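Local structure of mevalonate kinase, putative (Leishmania major, 2HFS) at residues T45-E50 with S123-E128; K80-V85 with M100-P105; K180-Q185 with E235-G240. The protein probably catalyses the ATP-dependent phosphorylation of (R)-mevalonate to (R)-5-phosphomevalonate, an early step of isoprenoid and sterol biosynthesis. All coordinates share one frame; numbering follows the deposited sequence.

How the interactions relate
Interactions 1 and 2 are buried contacts between helices and the mixed sheet. Their centres lie about 8 Å apart. Strands 36-52 and 97-103 are neighbours in that sheet, joined by probable backbone hydrogen bonds such as Gly-103 N to Glu-46 O. Val-85 of helix 70-88 also packs on Leu-126 of helix 114-130. Interaction 3 is only partly buried. It reaches the same sheet elsewhere, through strand 177-182, about 31 Å from interaction 1 between centres. Interaction 1 is aliphatic, with a cysteine sulfur. Interaction 2 pairs selenium with an imidazole. Interaction 3 combines CH-pi and aliphatic packing at a helix end.

Interaction 1: T45-E50 with S123-E128; sequences TECRLE and SRALSE
Leu-49 and Cys-47 of strand 36-52 meet the methyl of Ala-125 on helix 114-130. Leu-49 CD1 makes the broadest set of contacts. It lies 3.6 Å from Ala-125 CB and 3.6 Å from Leu-126 CD2, so one methyl touches two successive residues of the helix. It also comes close to the backbone nitrogen of Leu-126. The Cys-47 thiol adds a second point, with SG 3.8 Å from Ala-125 CB. The same alanine methyl also lies 3.7 Å from Cys-47 O. It therefore touches both backbone and side chain of the strand.

A chi1 of 171° in Cys-47 sets SG opposite the backbone nitrogen and within touch of the alanine methyl. Cys-47 and Leu-49 are two apart in the strand, so both CB atoms point at the helix while that of Arg-48 points away. The axes of segments 45-50 and 123-128 approach to 7.7 Å and make an angle of 32°. The small side chain of Ala-125 suits the place where CA atoms come nearest, 6.2 Å from Cys-47 CA to Ala-125 CA.

Further out, Met-100 of strand 97-103 touches both Cys-47 and Leu-49, and Phe-122 packs against the same pair. Leu-126 also meets Val-85 and Leu-86 of helix 70-88. At the end of the helical segment, Glu-128 forms a salt bridge with Lys-9.

No hydrogen bond or salt bridge crosses between the two segments. All four touching residues are buried. Between these two segments of the GHMP kinase fold, the helix rests on the strand through van der Waals contact and the exclusion of water, with no polar bond across.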
loop_
_atom_site.group_PDB
_atom_site.type_symbol
_atom_site.label_atom_id
_atom_site.label_comp_id
_atom_site.label_asym_id
_atom_site.label_seq_id
_atom_site.Cartn_x
_atom_site.Cartn_y
_atom_site.Cartn_z
ATOM N N THR A 45 -9.831 -0.194 -4.628
ATOM C CA THR A 45 -10.049 0.050 -6.034
ATOM C C THR A 45 -10.930 -1.120 -6.510
ATOM O O THR A 45 -10.673 -2.296 -6.156
ATOM C CB THR A 45 -8.688 0.057 -6.771
ATOM O OG1 THR A 45 -7.973 1.267 -6.449
ATOM C CG2 THR A 45 -8.872 0.138 -8.268
ATOM N N GLU A 46 -11.989 -0.797 -7.254
ATOM C CA GLU A 46 -12.878 -1.834 -7.813
ATOM C C GLU A 46 -12.734 -1.947 -9.338
ATOM O O GLU A 46 -12.556 -0.925 -10.024
ATOM C CB GLU A 46 -14.330 -1.563 -7.410
ATOM C CG GLU A 46 -15.329 -2.490 -8.106
ATOM C CD GLU A 46 -16.769 -2.292 -7.666
ATOM O OE1 GLU A 46 -17.130 -1.168 -7.254
ATOM O OE2 GLU A 46 -17.541 -3.278 -7.744
ATOM N N CYS A 47 -12.765 -3.184 -9.850
ATOM C CA CYS A 47 -12.743 -3.457 -11.286
ATOM C C CYS A 47 -14.042 -4.171 -11.693
ATOM O O CYS A 47 -14.471 -5.140 -11.042
ATOM C CB CYS A 47 -11.503 -4.284 -11.679
ATOM S SG CYS A 47 -11.551 -4.870 -13.392
ATOM N N ARG A 48 -14.673 -3.661 -12.750
ATOM C CA ARG A 48 -15.840 -4.277 -13.365
ATOM C C ARG A 48 -15.452 -4.594 -14.796
ATOM O O ARG A 48 -14.774 -3.782 -15.461
ATOM C CB ARG A 48 -17.030 -3.309 -13.393
ATOM C CG ARG A 48 -17.672 -2.971 -12.060
ATOM C CD ARG A 48 -18.835 -1.949 -12.164
ATOM N NE ARG A 48 -20.032 -2.552 -12.757
ATOM C CZ ARG A 48 -21.289 -2.119 -12.598
ATOM N NH1 ARG A 48 -21.554 -1.059 -11.841
ATOM N NH2 ARG A 48 -22.288 -2.763 -13.192
ATOM N N LEU A 49 -15.896 -5.757 -15.259
ATOM C CA LEU A 49 -15.615 -6.240 -16.596
ATOM C C LEU A 49 -16.886 -6.659 -17.327
ATOM O O LEU A 49 -17.830 -7.126 -16.711
ATOM C CB LEU A 49 -14.694 -7.456 -16.516
ATOM C CG LEU A 49 -13.288 -7.246 -15.965
ATOM C CD1 LEU A 49 -12.608 -8.606 -15.949
ATOM C CD2 LEU A 49 -12.495 -6.264 -16.843
ATOM N N GLU A 50 -16.889 -6.479 -18.640
ATOM C CA GLU A 50 -17.887 -7.095 -19.500
ATOM C C GLU A 50 -17.321 -7.372 -20.879
ATOM O O GLU A 50 -16.363 -6.728 -21.309
ATOM C CB GLU A 50 -19.113 -6.219 -19.596
ATOM C CG GLU A 50 -18.823 -4.817 -20.084
ATOM C CD GLU A 50 -20.093 -4.010 -20.104
ATOM O OE1 GLU A 50 -20.543 -3.587 -19.022
ATOM O OE2 GLU A 50 -20.650 -3.844 -21.197
ATOM N N SER A 123 -7.588 -9.148 -11.312
ATOM C CA SER A 123 -7.494 -10.595 -11.157
ATOM C C SER A 123 -8.784 -11.191 -10.623
ATOM O O SER A 123 -9.237 -12.226 -11.102
ATOM C CB SER A 123 -6.326 -10.947 -10.244
ATOM O OG SER A 123 -5.102 -10.574 -10.873
ATOM N N ARG A 124 -9.360 -10.541 -9.615
ATOM C CA ARG A 124 -10.634 -10.960 -9.046
ATOM C C ARG A 124 -11.773 -10.891 -10.068
ATOM O O ARG A 124 -12.546 -11.835 -10.187
ATOM C CB ARG A 124 -10.968 -10.131 -7.793
ATOM C CG ARG A 124 -10.095 -10.477 -6.562
ATOM C CD ARG A 124 -10.673 -9.980 -5.231
ATOM N NE ARG A 124 -9.803 -10.259 -4.086
ATOM C CZ ARG A 124 -9.643 -11.453 -3.526
ATOM N NH1 ARG A 124 -10.280 -12.529 -4.001
ATOM N NH2 ARG A 124 -8.825 -11.580 -2.494
ATOM N N ALA A 125 -11.866 -9.781 -10.804
ATOM C CA ALA A 125 -12.915 -9.632 -11.834
ATOM C C ALA A 125 -12.781 -10.650 -12.957
ATOM O O ALA A 125 -13.789 -11.165 -13.434
ATOM C CB ALA A 125 -12.921 -8.225 -12.396
ATOM N N LEU A 126 -11.547 -10.917 -13.384
ATOM C CA LEU A 126 -11.282 -11.954 -14.376
ATOM C C LEU A 126 -11.725 -13.309 -13.832
ATOM O O LEU A 126 -12.377 -14.099 -14.550
ATOM C CB LEU A 126 -9.796 -11.980 -14.777
ATOM C CG LEU A 126 -9.290 -10.778 -15.591
ATOM C CD1 LEU A 126 -7.744 -10.787 -15.664
ATOM C CD2 LEU A 126 -9.890 -10.781 -17.006
ATOM N N SER A 127 -11.379 -13.582 -12.569
ATOM C CA SER A 127 -11.812 -14.826 -11.953
ATOM C C SER A 127 -13.326 -14.938 -12.045
ATOM O O SER A 127 -13.855 -15.994 -12.407
ATOM C CB SER A 127 -11.367 -14.911 -10.488
ATOM O OG SER A 127 -11.770 -16.153 -9.922
ATOM N N GLU A 128 -14.027 -13.846 -11.740
ATOM C CA GLU A 128 -15.479 -13.881 -11.866
ATOM C C GLU A 128 -15.907 -14.196 -13.295
ATOM O O GLU A 128 -16.649 -15.146 -13.526
ATOM C CB GLU A 128 -16.160 -12.596 -11.406
ATOM C CG GLU A 128 -17.674 -12.718 -11.520
ATOM C CD GLU A 128 -18.469 -11.563 -10.957
ATOM O OE1 GLU A 128 -17.904 -10.711 -10.258
ATOM O OE2 GLU A 128 -19.695 -11.525 -11.217
#

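Interaction 2: K80-V85 with M100-P105; sequences KAHQLV and MFIGGP
His-82 of helix 70-88 faces Met-100 of strand 97-103. The residue at 100 is a selenomethionine, with selenium in place of sulfur. The two side chains come from opposite directions and meet between the helix and the sheet.

His-82 CB points toward the strand. A chi1 of -73° places CG next to the backbone nitrogen, and this carries the imidazole out from the helix to Met-100. Going round the ring, His-82 ND1 lies 3.7 Å from Met-100 SE. His-82 CE1 comes closer and touches two atoms, with Met-100 SE at 3.4 Å and Met-100 CE also at 3.4 Å. His-82 CE1 is also 4.4 Å from Ile-102 CD1, which lies at the ring edge near its plane. His-82 NE2 is 3.4 Å from Met-100 CE. The polar partner of NE2 is a different residue, Asp-118 of helix 114-130, whose OD1 it meets in a hydrogen bond. That bond probably helps to fix the rotation of the ring.

The selenium-aromatic contact, the counterpart of a Met-aromatic one, is oblique. Met-100 SE sits 3.9 Å from the centroid of the His-82 ring and 34° off the ring normal. The extended chain of Met-100 brings both SE and CE to the imidazole.

The contact lies within a beta-alpha-beta unit made of strand 58-62, helix 70-88 and strand 97-103. Leu-58 of the first strand also touches His-82. Phe-122 of helix 114-130 meets the imidazole ring with the planes at about 55°, and it touches Met-100 as well. Cys-47 and Leu-49 of strand 36-52 also touch Met-100.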
loop_
_atom_site.group_PDB
_atom_site.type_symbol
_atom_site.label_atom_id
_atom_site.label_comp_id
_atom_site.label_asym_id
_atom_site.label_seq_id
_atom_site.Cartn_x
_atom_site.Cartn_y
_atom_site.Cartn_z
ATOM N N LYS A 80 1.192 -2.755 -19.508
ATOM C CA LYS A 80 2.030 -3.944 -19.348
ATOM C C LYS A 80 1.506 -4.834 -18.218
ATOM O O LYS A 80 1.446 -6.057 -18.364
ATOM C CB LYS A 80 3.490 -3.566 -19.107
ATOM C CG LYS A 80 4.196 -2.957 -20.322
ATOM C CD LYS A 80 5.680 -2.689 -20.028
ATOM N N ALA A 81 1.115 -4.200 -17.108
ATOM C CA ALA A 81 0.599 -4.893 -15.927
ATOM C C ALA A 81 -0.630 -5.743 -16.258
ATOM O O ALA A 81 -0.692 -6.929 -15.932
ATOM C CB ALA A 81 0.254 -3.866 -14.829
ATOM N N HIS A 82 -1.607 -5.126 -16.909
ATOM C CA HIS A 82 -2.839 -5.823 -17.270
ATOM C C HIS A 82 -2.582 -6.991 -18.223
ATOM O O HIS A 82 -3.215 -8.049 -18.107
ATOM C CB HIS A 82 -3.838 -4.857 -17.881
ATOM C CG HIS A 82 -4.454 -3.929 -16.889
ATOM N ND1 HIS A 82 -5.198 -2.835 -17.262
ATOM C CD2 HIS A 82 -4.436 -3.933 -15.534
ATOM C CE1 HIS A 82 -5.621 -2.206 -16.180
ATOM N NE2 HIS A 82 -5.173 -2.855 -15.117
ATOM N N GLN A 83 -1.666 -6.798 -19.170
ATOM C CA GLN A 83 -1.360 -7.843 -20.130
ATOM C C GLN A 83 -0.683 -9.020 -19.432
ATOM O O GLN A 83 -0.944 -10.175 -19.758
ATOM C CB GLN A 83 -0.531 -7.314 -21.311
ATOM C CG GLN A 83 -0.423 -8.322 -22.462
ATOM C CD GLN A 83 -1.789 -8.708 -23.010
ATOM O OE1 GLN A 83 -2.550 -7.846 -23.438
ATOM N NE2 GLN A 83 -2.101 -9.999 -22.987
ATOM N N LEU A 84 0.159 -8.719 -18.449
ATOM C CA LEU A 84 0.807 -9.758 -17.638
ATOM C C LEU A 84 -0.207 -10.658 -16.947
ATOM O O LEU A 84 -0.052 -11.890 -16.905
ATOM C CB LEU A 84 1.706 -9.103 -16.606
ATOM C CG LEU A 84 3.078 -8.775 -17.219
ATOM C CD1 LEU A 84 3.902 -7.950 -16.278
ATOM C CD2 LEU A 84 3.800 -10.072 -17.583
ATOM N N VAL A 85 -1.247 -10.026 -16.400
ATOM C CA VAL A 85 -2.328 -10.745 -15.720
ATOM C C VAL A 85 -3.149 -11.574 -16.717
ATOM O O VAL A 85 -3.447 -12.744 -16.463
ATOM C CB VAL A 85 -3.230 -9.776 -14.928
ATOM C CG1 VAL A 85 -4.469 -10.509 -14.324
ATOM C CG2 VAL A 85 -2.408 -9.071 -13.837
HETATM N N MSE A 100 -13.321 -2.624 -19.504
HETATM C CA MSE A 100 -12.880 -2.594 -18.111
HETATM C C MSE A 100 -13.276 -1.239 -17.518
HETATM O O MSE A 100 -12.916 -0.179 -18.055
HETATM C CB MSE A 100 -11.359 -2.782 -18.070
HETATM C CG MSE A 100 -10.777 -2.973 -16.686
HETATM SE SE MSE A 100 -8.817 -3.248 -16.744
HETATM C CE MSE A 100 -8.576 -3.280 -14.856
ATOM N N PHE A 101 -14.035 -1.257 -16.430
ATOM C CA PHE A 101 -14.305 -0.019 -15.698
ATOM C C PHE A 101 -13.532 -0.041 -14.387
ATOM O O PHE A 101 -13.618 -1.024 -13.655
ATOM C CB PHE A 101 -15.801 0.140 -15.443
ATOM C CG PHE A 101 -16.144 1.358 -14.629
ATOM C CD1 PHE A 101 -16.385 2.584 -15.261
ATOM C CD2 PHE A 101 -16.226 1.285 -13.240
ATOM C CE1 PHE A 101 -16.702 3.723 -14.516
ATOM C CE2 PHE A 101 -16.536 2.429 -12.477
ATOM C CZ PHE A 101 -16.775 3.639 -13.112
ATOM N N ILE A 102 -12.746 1.004 -14.104
ATOM C CA ILE A 102 -12.000 1.027 -12.817
ATOM C C ILE A 102 -12.491 2.138 -11.909
ATOM O O ILE A 102 -12.493 3.313 -12.305
ATOM C CB ILE A 102 -10.458 1.155 -12.986
ATOM C CG1 ILE A 102 -9.931 0.446 -14.240
ATOM C CG2 ILE A 102 -9.743 0.637 -11.720
ATOM C CD1 ILE A 102 -8.427 0.663 -14.439
ATOM N N GLY A 103 -12.841 1.767 -10.676
ATOM C CA GLY A 103 -13.426 2.695 -9.710
ATOM C C GLY A 103 -12.991 2.473 -8.275
ATOM O O GLY A 103 -11.802 2.236 -8.002
ATOM N N GLY A 104 -13.938 2.618 -7.346
ATOM C CA GLY A 104 -13.636 2.471 -5.902
ATOM C C GLY A 104 -13.076 3.759 -5.316
ATOM O O GLY A 104 -12.596 4.608 -6.068
ATOM N N PRO A 105 -13.153 3.941 -3.998
ATOM C CA PRO A 105 -12.825 5.247 -3.380
ATOM C C PRO A 105 -11.349 5.483 -3.107
ATOM O O PRO A 105 -10.973 6.604 -2.805
ATOM C CB PRO A 105 -13.609 5.215 -2.063
ATOM C CG PRO A 105 -13.584 3.807 -1.683
ATOM C CD PRO A 105 -13.587 2.967 -2.979
#

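Interaction 3: K180-Q185 with E235-G240; sequences KPIAFQ and EALQKG
The chi1 of Phe-184, -165°, points the ring away from its own backbone nitrogen and swings it over to Leu-237. The first torsion of Leu-237 keeps CG on the side of the backbone nitrogen, and CD2 comes to lie over one face of that ring. The result is a CH-pi contact between segment 180-185, on strand 177-182 and the loop that follows, and the end of helix 216-239, where a Schellman motif closes the helix.

Leu-237 CD2 is 3.8 Å from the Phe-184 ring centroid and 22° off the ring normal. It is displaced toward the rim, with Phe-184 CE2 its nearest ring atom. The two side chains cross at about a right angle. The other branch of the leucine is used as well: Leu-237 CD1 packs 4.1 Å from Ile-182 CG2.

Around this pair, Leu-167 of strand 166-172 and Ile-37 of strand 36-52 each touch both Ile-182 and Leu-237. Leu-242 of helix 242-258 packs on Phe-184. The contact thus joins the edge of the mixed sheet to two successive helices. A water accepts a hydrogen bond from Gln-185 N at 2.9 Å.

Gly-240 is the C-prime residue of the Schellman motif and has positive phi. The ring also touches this turn, with Gly-240 CA 3.8 Å from Phe-184 CE2.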
loop_
_atom_site.group_PDB
_atom_site.type_symbol
_atom_site.label_atom_id
_atom_site.label_comp_id
_atom_site.label_asym_id
_atom_site.label_seq_id
_atom_site.Cartn_x
_atom_site.Cartn_y
_atom_site.Cartn_z
ATOM N N LYS A 180 2.215 -13.110 7.282
ATOM C CA LYS A 180 1.142 -13.687 8.096
ATOM C C LYS A 180 0.243 -12.598 8.658
ATOM O O LYS A 180 0.702 -11.484 8.899
ATOM C CB LYS A 180 1.681 -14.582 9.223
ATOM C CG LYS A 180 3.033 -14.184 9.799
ATOM C CD LYS A 180 3.754 -15.422 10.374
ATOM C CE LYS A 180 5.279 -15.333 10.208
ATOM N NZ LYS A 180 5.948 -14.591 11.323
ATOM N N PRO A 181 -1.037 -12.911 8.859
ATOM C CA PRO A 181 -1.988 -11.932 9.369
ATOM C C PRO A 181 -1.756 -11.639 10.845
ATOM O O PRO A 181 -1.245 -12.497 11.583
ATOM C CB PRO A 181 -3.346 -12.615 9.175
ATOM C CG PRO A 181 -3.040 -14.101 9.203
ATOM C CD PRO A 181 -1.661 -14.233 8.631
ATOM N N ILE A 182 -2.142 -10.436 11.258
ATOM C CA ILE A 182 -2.030 -10.009 12.630
ATOM C C ILE A 182 -3.434 -9.778 13.158
ATOM O O ILE A 182 -4.161 -8.906 12.669
ATOM C CB ILE A 182 -1.176 -8.708 12.742
ATOM C CG1 ILE A 182 0.264 -8.963 12.318
ATOM C CG2 ILE A 182 -1.242 -8.136 14.159
ATOM C CD1 ILE A 182 1.101 -7.697 12.125
ATOM N N ALA A 183 -3.817 -10.575 14.153
ATOM C CA ALA A 183 -5.101 -10.387 14.833
ATOM C C ALA A 183 -5.139 -9.078 15.631
ATOM O O ALA A 183 -4.195 -8.754 16.357
ATOM C CB ALA A 183 -5.410 -11.597 15.738
ATOM N N PHE A 184 -6.224 -8.317 15.471
ATOM C CA PHE A 184 -6.397 -7.022 16.141
ATOM C C PHE A 184 -7.882 -6.701 16.314
ATOM O O PHE A 184 -8.673 -6.910 15.387
ATOM C CB PHE A 184 -5.675 -5.896 15.379
ATOM C CG PHE A 184 -5.518 -4.633 16.177
ATOM C CD1 PHE A 184 -6.141 -3.460 15.780
ATOM C CD2 PHE A 184 -4.765 -4.620 17.352
ATOM C CE1 PHE A 184 -6.007 -2.290 16.535
ATOM C CE2 PHE A 184 -4.637 -3.450 18.115
ATOM C CZ PHE A 184 -5.254 -2.289 17.700
ATOM N N GLN A 185 -8.260 -6.191 17.488
ATOM C CA GLN A 185 -9.687 -6.060 17.853
ATOM C C GLN A 185 -10.222 -4.623 17.891
ATOM O O GLN A 185 -11.328 -4.378 18.393
ATOM C CB GLN A 185 -9.961 -6.738 19.203
ATOM C CG GLN A 185 -9.797 -8.250 19.212
ATOM C CD GLN A 185 -9.706 -8.800 20.615
ATOM O OE1 GLN A 185 -8.696 -8.614 21.297
ATOM N NE2 GLN A 185 -10.761 -9.471 21.056
ATOM N N GLU A 235 3.357 -6.167 20.540
ATOM C CA GLU A 235 2.772 -6.208 21.869
ATOM C C GLU A 235 1.584 -5.269 21.941
ATOM O O GLU A 235 0.451 -5.714 22.147
ATOM C CB GLU A 235 3.797 -5.793 22.920
ATOM C CG GLU A 235 4.698 -6.894 23.411
ATOM C CD GLU A 235 5.185 -6.631 24.817
ATOM O OE1 GLU A 235 4.902 -7.469 25.690
ATOM O OE2 GLU A 235 5.842 -5.588 25.049
ATOM N N ALA A 236 1.851 -3.977 21.748
ATOM C CA ALA A 236 0.822 -2.941 21.770
ATOM C C ALA A 236 -0.457 -3.338 21.023
ATOM O O ALA A 236 -1.563 -3.062 21.502
ATOM C CB ALA A 236 1.378 -1.624 21.235
ATOM N N LEU A 237 -0.299 -3.982 19.865
ATOM C CA LEU A 237 -1.434 -4.416 19.028
ATOM C C LEU A 237 -2.251 -5.542 19.672
ATOM O O LEU A 237 -3.486 -5.489 19.694
ATOM C CB LEU A 237 -0.962 -4.845 17.635
ATOM C CG LEU A 237 -0.514 -3.804 16.606
ATOM C CD1 LEU A 237 0.086 -4.503 15.390
ATOM C CD2 LEU A 237 -1.675 -2.905 16.181
ATOM N N GLN A 238 -1.554 -6.548 20.200
ATOM C CA GLN A 238 -2.192 -7.689 20.866
ATOM C C GLN A 238 -2.944 -7.229 22.112
ATOM O O GLN A 238 -3.983 -7.793 22.457
ATOM C CB GLN A 238 -1.149 -8.751 21.231
ATOM C CG GLN A 238 -1.738 -10.117 21.544
ATOM N N LYS A 239 -2.404 -6.202 22.765
ATOM C CA LYS A 239 -3.021 -5.574 23.925
ATOM C C LYS A 239 -4.168 -4.651 23.517
ATOM O O LYS A 239 -5.128 -4.456 24.276
ATOM C CB LYS A 239 -1.968 -4.778 24.700
ATOM C CG LYS A 239 -2.396 -4.373 26.099
ATOM C CD LYS A 239 -1.344 -3.504 26.750
ATOM C CE LYS A 239 -1.587 -3.365 28.245
ATOM N NZ LYS A 239 -0.747 -2.287 28.809
ATOM N N GLY A 240 -4.064 -4.074 22.326
ATOM C CA GLY A 240 -5.012 -3.057 21.886
ATOM C C GLY A 240 -4.685 -1.714 22.503
ATOM O O GLY A 240 -5.574 -0.892 22.776
HETATM O O HOH W 1 -6.627 -6.138 19.902
#